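Local coordinates for Dps family protein (Staphylococcus aureus subsp. aureus, PDB 2D5K) that compacts the nucleoid and, as a Dps-family ferritin-like protein, probably binds and oxidises iron for storage inside a hollow twelve-subunit shell, at the interface of chains A and B and the interface of chains A and C. Residues are numbered along the deposited sequence; one frame, centred on the assembly and turned at random. Chains: chain A/B/C, Dps family protein.

Contact 1: the interface of chains A and B. Residues chain A 27, 30-31, 42, 49; chain B 57, 60-61.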
loop_
_atom_site.group_PDB
_atom_site.type_symbol
_atom_site.label_atom_id
_atom_site.label_comp_id
_atom_site.label_asym_id
_atom_site.label_seq_id
_atom_site.Cartn_x
_atom_site.Cartn_y
_atom_site.Cartn_z
ATOM N N HIS A 27 -9.196 -13.519 24.975
ATOM C CA HIS A 27 -10.034 -14.117 23.938
ATOM C C HIS A 27 -11.397 -14.365 24.564
ATOM O O HIS A 27 -12.439 -14.096 23.961
ATOM C CB HIS A 27 -9.456 -15.448 23.444
ATOM C CG HIS A 27 -8.553 -15.305 22.260
ATOM N ND1 HIS A 27 -7.239 -14.902 22.368
ATOM C CD2 HIS A 27 -8.793 -15.461 20.936
ATOM C CE1 HIS A 27 -6.709 -14.816 21.162
ATOM N NE2 HIS A 27 -7.630 -15.148 20.275
ATOM N N HIS A 30 -13.194 -11.231 24.848
ATOM C CA HIS A 30 -13.499 -10.854 23.470
ATOM C C HIS A 30 -14.786 -11.563 23.027
ATOM O O HIS A 30 -15.639 -10.977 22.362
ATOM C CB HIS A 30 -12.305 -11.279 22.595
ATOM C CG HIS A 30 -12.540 -11.208 21.117
ATOM N ND1 HIS A 30 -12.649 -10.017 20.431
ATOM C CD2 HIS A 30 -12.573 -12.185 20.178
ATOM C CE1 HIS A 30 -12.730 -10.262 19.136
ATOM N NE2 HIS A 30 -12.686 -11.569 18.955
ATOM N N TRP A 31 -14.931 -12.823 23.418
ATOM C CA TRP A 31 -16.104 -13.601 23.036
ATOM C C TRP A 31 -17.353 -13.365 23.885
ATOM O O TRP A 31 -18.463 -13.275 23.360
ATOM C CB TRP A 31 -15.790 -15.101 23.084
ATOM C CG TRP A 31 -14.647 -15.528 22.226
ATOM C CD1 TRP A 31 -14.299 -15.021 21.008
ATOM C CD2 TRP A 31 -13.722 -16.585 22.502
ATOM N NE1 TRP A 31 -13.208 -15.697 20.508
ATOM C CE2 TRP A 31 -12.835 -16.662 21.405
ATOM C CE3 TRP A 31 -13.557 -17.478 23.571
ATOM C CZ2 TRP A 31 -11.795 -17.596 21.346
ATOM C CZ3 TRP A 31 -12.517 -18.411 23.511
ATOM C CH2 TRP A 31 -11.653 -18.458 22.406
ATOM N N HIS A 42 -15.257 -5.446 22.131
ATOM C CA HIS A 42 -14.981 -6.659 21.365
ATOM C C HIS A 42 -13.676 -6.442 20.594
ATOM O O HIS A 42 -12.798 -7.308 20.570
ATOM C CB HIS A 42 -16.144 -6.935 20.405
ATOM C CG HIS A 42 -15.942 -8.127 19.522
ATOM N ND1 HIS A 42 -15.813 -8.025 18.153
ATOM C CD2 HIS A 42 -15.853 -9.448 19.810
ATOM C CE1 HIS A 42 -15.651 -9.230 17.636
ATOM N NE2 HIS A 42 -15.672 -10.110 18.621
ATOM N N TYR A 49 -5.072 -8.825 22.910
ATOM C CA TYR A 49 -4.447 -10.139 22.841
ATOM C C TYR A 49 -3.415 -10.222 21.726
ATOM O O TYR A 49 -2.490 -11.021 21.806
ATOM C CB TYR A 49 -5.466 -11.308 22.789
ATOM C CG TYR A 49 -6.443 -11.430 21.631
ATOM C CD1 TYR A 49 -6.008 -11.578 20.311
ATOM C CD2 TYR A 49 -7.816 -11.511 21.883
ATOM C CE1 TYR A 49 -6.929 -11.810 19.268
ATOM C CE2 TYR A 49 -8.733 -11.741 20.861
ATOM C CZ TYR A 49 -8.289 -11.888 19.560
ATOM O OH TYR A 49 -9.217 -12.100 18.564
ATOM N N ASP B 57 -10.531 -18.428 17.036
ATOM C CA ASP B 57 -11.492 -17.334 17.079
ATOM C C ASP B 57 -12.707 -17.610 16.196
ATOM O O ASP B 57 -13.846 -17.370 16.607
ATOM C CB ASP B 57 -10.821 -16.029 16.651
ATOM C CG ASP B 57 -11.649 -14.808 16.999
ATOM O OD1 ASP B 57 -12.022 -14.660 18.182
ATOM O OD2 ASP B 57 -11.919 -13.993 16.096
ATOM N N ALA B 60 -14.811 -20.408 17.793
ATOM C CA ALA B 60 -15.376 -19.945 19.055
ATOM C C ALA B 60 -16.551 -18.997 18.809
ATOM O O ALA B 60 -17.569 -19.076 19.496
ATOM C CB ALA B 60 -14.310 -19.241 19.887
ATOM N N GLU B 61 -16.417 -18.102 17.834
ATOM C CA GLU B 61 -17.494 -17.159 17.553
ATOM C C GLU B 61 -18.661 -17.808 16.817
ATOM O O GLU B 61 -19.753 -17.246 16.764
ATOM C CB GLU B 61 -16.968 -15.952 16.777
ATOM C CG GLU B 61 -15.838 -15.236 17.513
ATOM C CD GLU B 61 -15.679 -13.787 17.107
ATOM O OE1 GLU B 61 -15.912 -13.461 15.926
ATOM O OE2 GLU B 61 -15.303 -12.973 17.977
HETATM O O HOH W 1 -12.825 -11.654 16.104
#

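Contact 2: the interface of chains A and C. Residues chain A 130, 133-134, 137; chain C 62, 124, 127-128.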
loop_
_atom_site.group_PDB
_atom_site.type_symbol
_atom_site.label_atom_id
_atom_site.label_comp_id
_atom_site.label_asym_id
_atom_site.label_seq_id
_atom_site.Cartn_x
_atom_site.Cartn_y
_atom_site.Cartn_z
ATOM N N ILE A 130 10.708 -2.476 30.307
ATOM C CA ILE A 130 10.294 -1.073 30.302
ATOM C C ILE A 130 9.277 -0.843 29.193
ATOM O O ILE A 130 8.282 -0.147 29.387
ATOM C CB ILE A 130 11.485 -0.120 30.053
ATOM C CG1 ILE A 130 12.532 -0.287 31.148
ATOM C CG2 ILE A 130 10.994 1.330 30.016
ATOM C CD1 ILE A 130 12.047 0.099 32.482
ATOM N N GLN A 133 6.009 -2.340 30.331
ATOM C CA GLN A 133 5.400 -1.535 31.386
ATOM C C GLN A 133 4.796 -0.260 30.791
ATOM O O GLN A 133 3.767 0.230 31.254
ATOM C CB GLN A 133 6.443 -1.174 32.449
ATOM C CG GLN A 133 5.854 -0.537 33.707
ATOM C CD GLN A 133 6.911 -0.178 34.725
ATOM O OE1 GLN A 133 7.939 0.394 34.382
ATOM N NE2 GLN A 133 6.660 -0.506 35.991
ATOM N N THR A 134 5.443 0.281 29.766
ATOM C CA THR A 134 4.936 1.490 29.126
ATOM C C THR A 134 3.515 1.254 28.619
ATOM O O THR A 134 2.599 2.021 28.918
ATOM C CB THR A 134 5.810 1.898 27.927
ATOM O OG1 THR A 134 7.135 2.191 28.381
ATOM C CG2 THR A 134 5.225 3.125 27.239
ATOM N N ASP A 137 0.881 0.346 31.528
ATOM C CA ASP A 137 0.411 1.513 32.273
ATOM C C ASP A 137 -0.538 2.373 31.443
ATOM O O ASP A 137 -1.494 2.935 31.970
ATOM C CB ASP A 137 1.582 2.392 32.731
ATOM C CG ASP A 137 2.433 1.743 33.811
ATOM O OD1 ASP A 137 1.998 0.743 34.421
ATOM O OD2 ASP A 137 3.544 2.256 34.062
ATOM N N ARG C 62 1.364 9.829 29.371
ATOM C CA ARG C 62 2.189 9.142 30.357
ATOM C C ARG C 62 1.820 9.755 31.710
ATOM O O ARG C 62 1.708 9.052 32.710
ATOM C CB ARG C 62 3.680 9.348 30.086
ATOM C CG ARG C 62 4.584 8.814 31.207
ATOM C CD ARG C 62 4.294 7.349 31.530
ATOM N NE ARG C 62 5.067 6.878 32.682
ATOM C CZ ARG C 62 4.858 5.720 33.302
ATOM N NH1 ARG C 62 3.899 4.901 32.886
ATOM N NH2 ARG C 62 5.600 5.383 34.349
ATOM N N VAL C 124 9.728 4.205 32.771
ATOM C CA VAL C 124 8.949 4.429 31.559
ATOM C C VAL C 124 9.126 5.888 31.135
ATOM O O VAL C 124 9.479 6.173 29.992
ATOM C CB VAL C 124 7.450 4.144 31.788
ATOM C CG1 VAL C 124 6.631 4.651 30.595
ATOM C CG2 VAL C 124 7.228 2.642 31.965
ATOM N N ASP C 127 12.561 6.574 29.858
ATOM C CA ASP C 127 12.729 6.086 28.491
ATOM C C ASP C 127 12.128 7.063 27.484
ATOM O O ASP C 127 12.678 7.267 26.400
ATOM C CB ASP C 127 12.072 4.711 28.353
ATOM C CG ASP C 127 12.286 4.095 26.988
ATOM O OD1 ASP C 127 13.456 3.971 26.565
ATOM O OD2 ASP C 127 11.282 3.725 26.343
ATOM N N MET C 128 10.998 7.663 27.839
ATOM C CA MET C 128 10.359 8.630 26.956
ATOM C C MET C 128 11.238 9.869 26.800
ATOM O O MET C 128 11.376 10.400 25.697
ATOM C CB MET C 128 8.987 9.024 27.496
ATOM C CG MET C 128 7.966 7.906 27.385
ATOM S SD MET C 128 6.334 8.438 27.880
ATOM C CE MET C 128 5.406 6.935 27.606
HETATM O O HOH W 2 2.717 4.655 30.105
HETATM O O HOH W 3 8.819 4.091 27.227
#

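Contact 3: the interface of chains A and B. Residues chain A 72-75; chain B 24, 78, 85.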
loop_
_atom_site.group_PDB
_atom_site.type_symbol
_atom_site.label_atom_id
_atom_site.label_comp_id
_atom_site.label_asym_id
_atom_site.label_seq_id
_atom_site.Cartn_x
_atom_site.Cartn_y
_atom_site.Cartn_z
ATOM N N GLY A 72 7.424 -23.407 27.653
ATOM C CA GLY A 72 6.701 -23.758 26.445
ATOM C C GLY A 72 5.520 -24.707 26.528
ATOM O O GLY A 72 5.219 -25.393 25.553
ATOM N N THR A 73 4.861 -24.767 27.679
ATOM C CA THR A 73 3.676 -25.609 27.831
ATOM C C THR A 73 2.670 -24.822 28.654
ATOM O O THR A 73 3.052 -24.012 29.497
ATOM C CB THR A 73 3.960 -26.937 28.571
ATOM O OG1 THR A 73 4.255 -26.666 29.946
ATOM C CG2 THR A 73 5.123 -27.675 27.926
ATOM N N LEU A 74 1.386 -25.051 28.402
ATOM C CA LEU A 74 0.338 -24.355 29.138
ATOM C C LEU A 74 0.366 -24.733 30.617
ATOM O O LEU A 74 0.095 -23.905 31.488
ATOM C CB LEU A 74 -1.029 -24.685 28.533
ATOM C CG LEU A 74 -1.240 -24.154 27.113
ATOM C CD1 LEU A 74 -2.552 -24.682 26.554
ATOM C CD2 LEU A 74 -1.243 -22.626 27.135
ATOM N N THR A 75 0.701 -25.986 30.901
ATOM C CA THR A 75 0.759 -26.445 32.279
ATOM C C THR A 75 1.762 -25.609 33.067
ATOM O O THR A 75 1.481 -25.194 34.189
ATOM C CB THR A 75 1.158 -27.932 32.358
ATOM O OG1 THR A 75 0.151 -28.724 31.714
ATOM C CG2 THR A 75 1.285 -28.377 33.812
ATOM N N THR B 24 0.205 -23.073 21.486
ATOM C CA THR B 24 1.367 -23.010 22.366
ATOM C C THR B 24 2.432 -24.035 21.976
ATOM O O THR B 24 3.628 -23.754 22.071
ATOM C CB THR B 24 0.941 -23.186 23.842
ATOM O OG1 THR B 24 0.254 -22.001 24.269
ATOM C CG2 THR B 24 2.153 -23.407 24.745
ATOM N N LEU B 78 -6.903 -28.164 27.704
ATOM C CA LEU B 78 -6.002 -29.287 27.941
ATOM C C LEU B 78 -6.776 -30.576 28.196
ATOM O O LEU B 78 -6.296 -31.667 27.899
ATOM C CB LEU B 78 -5.090 -28.996 29.138
ATOM C CG LEU B 78 -3.994 -27.945 28.938
ATOM C CD1 LEU B 78 -3.372 -27.573 30.280
ATOM C CD2 LEU B 78 -2.935 -28.491 27.993
ATOM N N GLU B 85 0.707 -31.531 24.720
ATOM C CA GLU B 85 1.742 -30.514 24.827
ATOM C C GLU B 85 3.106 -31.063 24.438
ATOM O O GLU B 85 3.341 -32.274 24.482
ATOM C CB GLU B 85 1.780 -29.951 26.248
ATOM C CG GLU B 85 0.446 -29.369 26.684
ATOM C CD GLU B 85 0.603 -28.100 27.490
ATOM O OE1 GLU B 85 0.763 -28.185 28.727
ATOM O OE2 GLU B 85 0.577 -27.013 26.872
#

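Contact 1: the interface of chains A and B
Helices 5-32 and 38-65 of chain A meet helix 38-65 of chain B, forming the intersubunit ferroxidase centre typical of Dps proteins: chain A gives the histidines, chain B the carboxylates. A:His30 and A:His42 are the expected histidine ligands, and B:Asp57 and B:Glu61 the acidic ones. A water, rather than iron, is modelled among them; it lies 2.9 Å from A:His30 NE2 and also contacts B:Asp57 OD2.

A:His42 NE2 donates to the carboxylate oxygen B:Glu61 OE2 at 3.0 Å, almost straight (170° at H), with the acceptor in the imidazole plane. B:Glu61 OE2 also comes within 3.1 Å of A:His30 NE2, but from well above that ring's plane, so the nitrogen's in-plane direction goes to the water instead. A:His30 is kept from turning by its other nitrogen: A:His30 ND1 donates to the backbone A:His42 O at 2.7 Å, leaving NE2 directed at the site. The side chain of A:His30 swings away from its own backbone nitrogen (chi1 169°), which slots the ring between A:His42 on one face and the hydroxyl of A:Tyr49 on the other.

A:Trp31 serves as the second shell. The indole A:Trp31 NE1 meets B:Asp57 OD1 nearly along the C-O axis at 2.8 Å, which helps to orient the carboxylate, whose other oxygen, OD2, meets the water. A small residue suits position 60, where the methyl B:Ala60 CB sits over the A:Trp31 six-membered ring, 3.5 Å from its centroid.

Contact 2: the interface of chains A and C
A:Asp137 and C:Arg62 form the salt bridge of this contact between ferritin-like four-helix bundles; lacking exact two-fold symmetry, it fits packing around a three-fold axis of the Dps shell. The guanidinium C:Arg62 NH1 donates to A:Asp137 OD2 at 2.9 Å, nearly straight (173° at H), using the oxygen's anti lone pair. The two flat groups are almost coplanar, 16° apart, as suits an end-on pairing of opposite charges. C:Val124 CB lies over the centre of the C:Arg62 guanidinium, 3.3 Å above its plane, so a neighbour in the same chain steadies the arginine; a bend at chi2 (54°) lets the long side chain turn towards its partner.

Water extends the polar contact on both flanks. One molecule joins C:Arg62 NH1 to the backbone A:Thr134 O, 2.9 Å from the latter. Another links the hydroxyl A:Thr134 OG1 to the carboxylate oxygen C:Asp127 OD2. A:Thr134 OG1 also donates to A:Ile130 O at 2.8 Å within helix 123-147, a way for threonine to satisfy itself inside a helical contact.

Apolar packing centres on the two methyls of the beta-branched C:Val124, which fit against A:Thr134 and A:Gln133. CG1 faces the threonine hydroxyl, whereas C:Val124 CG2 lies along the extended glutamine, 3.9 Å from A:Gln133 CG. The flexible C:Met128 reaches A:Thr134 tip to tip, C:Met128 CE lying 3.8 Å from A:Thr134 CG2. A:Ile130 CG2 covers the aliphatic base of C:Asp127, meeting C:Asp127 CB at 3.9 Å.

Contact 3: the interface of chains A and B
The short helix 74-80 of chain A, with the loop just before it, meets the loop residue B:Glu85 together with helices 5-32 and 74-80 of chain B. A short helix joining the two halves of the four-helix bundle is characteristic of Dps proteins, and here its first turn is capped by a carboxylate from the neighbouring subunit.

B:Glu85 holds the N-H groups of the first turn, which have no carbonyl of an earlier turn to bond, with both oxygens, each through its syn lone pair. B:Glu85 OE2 accepts from the backbone A:Leu74 N at 2.6 Å (165° at H), and B:Glu85 OE1 from A:Thr75 N at 3.1 Å. The hydroxyl A:Thr75 OG1 adds a bond of 3.1 Å, coming in line with the carbon-oxygen bond of B:Glu85 OE1. OE1 is therefore gripped by two donors and the carboxylate is fixed against rotation. Glutamate suits this place because its negative charge would be favoured by the helix dipole. A bend at chi2 (-141°) helps direct the acid towards the helix end, while A:Thr73 CB packs against its carboxyl carbon, B:Glu85 CD, at 3.7 Å.

A:Leu74 supplies the apolar part, its branches diverging between two partners. A:Leu74 CD2 packs against the hydroxyl B:Thr24 OG1 at 3.3 Å, and A:Leu74 CD1 faces B:Leu78 CD2 at 4.1 Å, a loose leucine pair between the short helices. The methyl B:Thr24 CG2 lies against the carbonyl of A:Gly72.

Contacts 1 and 3 belong to the same two-fold interface of chains A and B, with centres about 20 Å apart, and each has its twin. They share helix 5-32, which carries A:His30 and A:Trp31 at contact 1 and B:Thr24 at contact 3. Because each chain supplies part of contact 1, pairing is probably needed to complete it. Contact 2, about 28 Å from contact 1 and 30 Å from contact 3, joins the A-B pair to chain C through helix 123-147 of both chains and, by C:Arg62, helix 38-65, which also lines contact 1. Repeated through all twelve copies, the two interface types contribute to closing the shell.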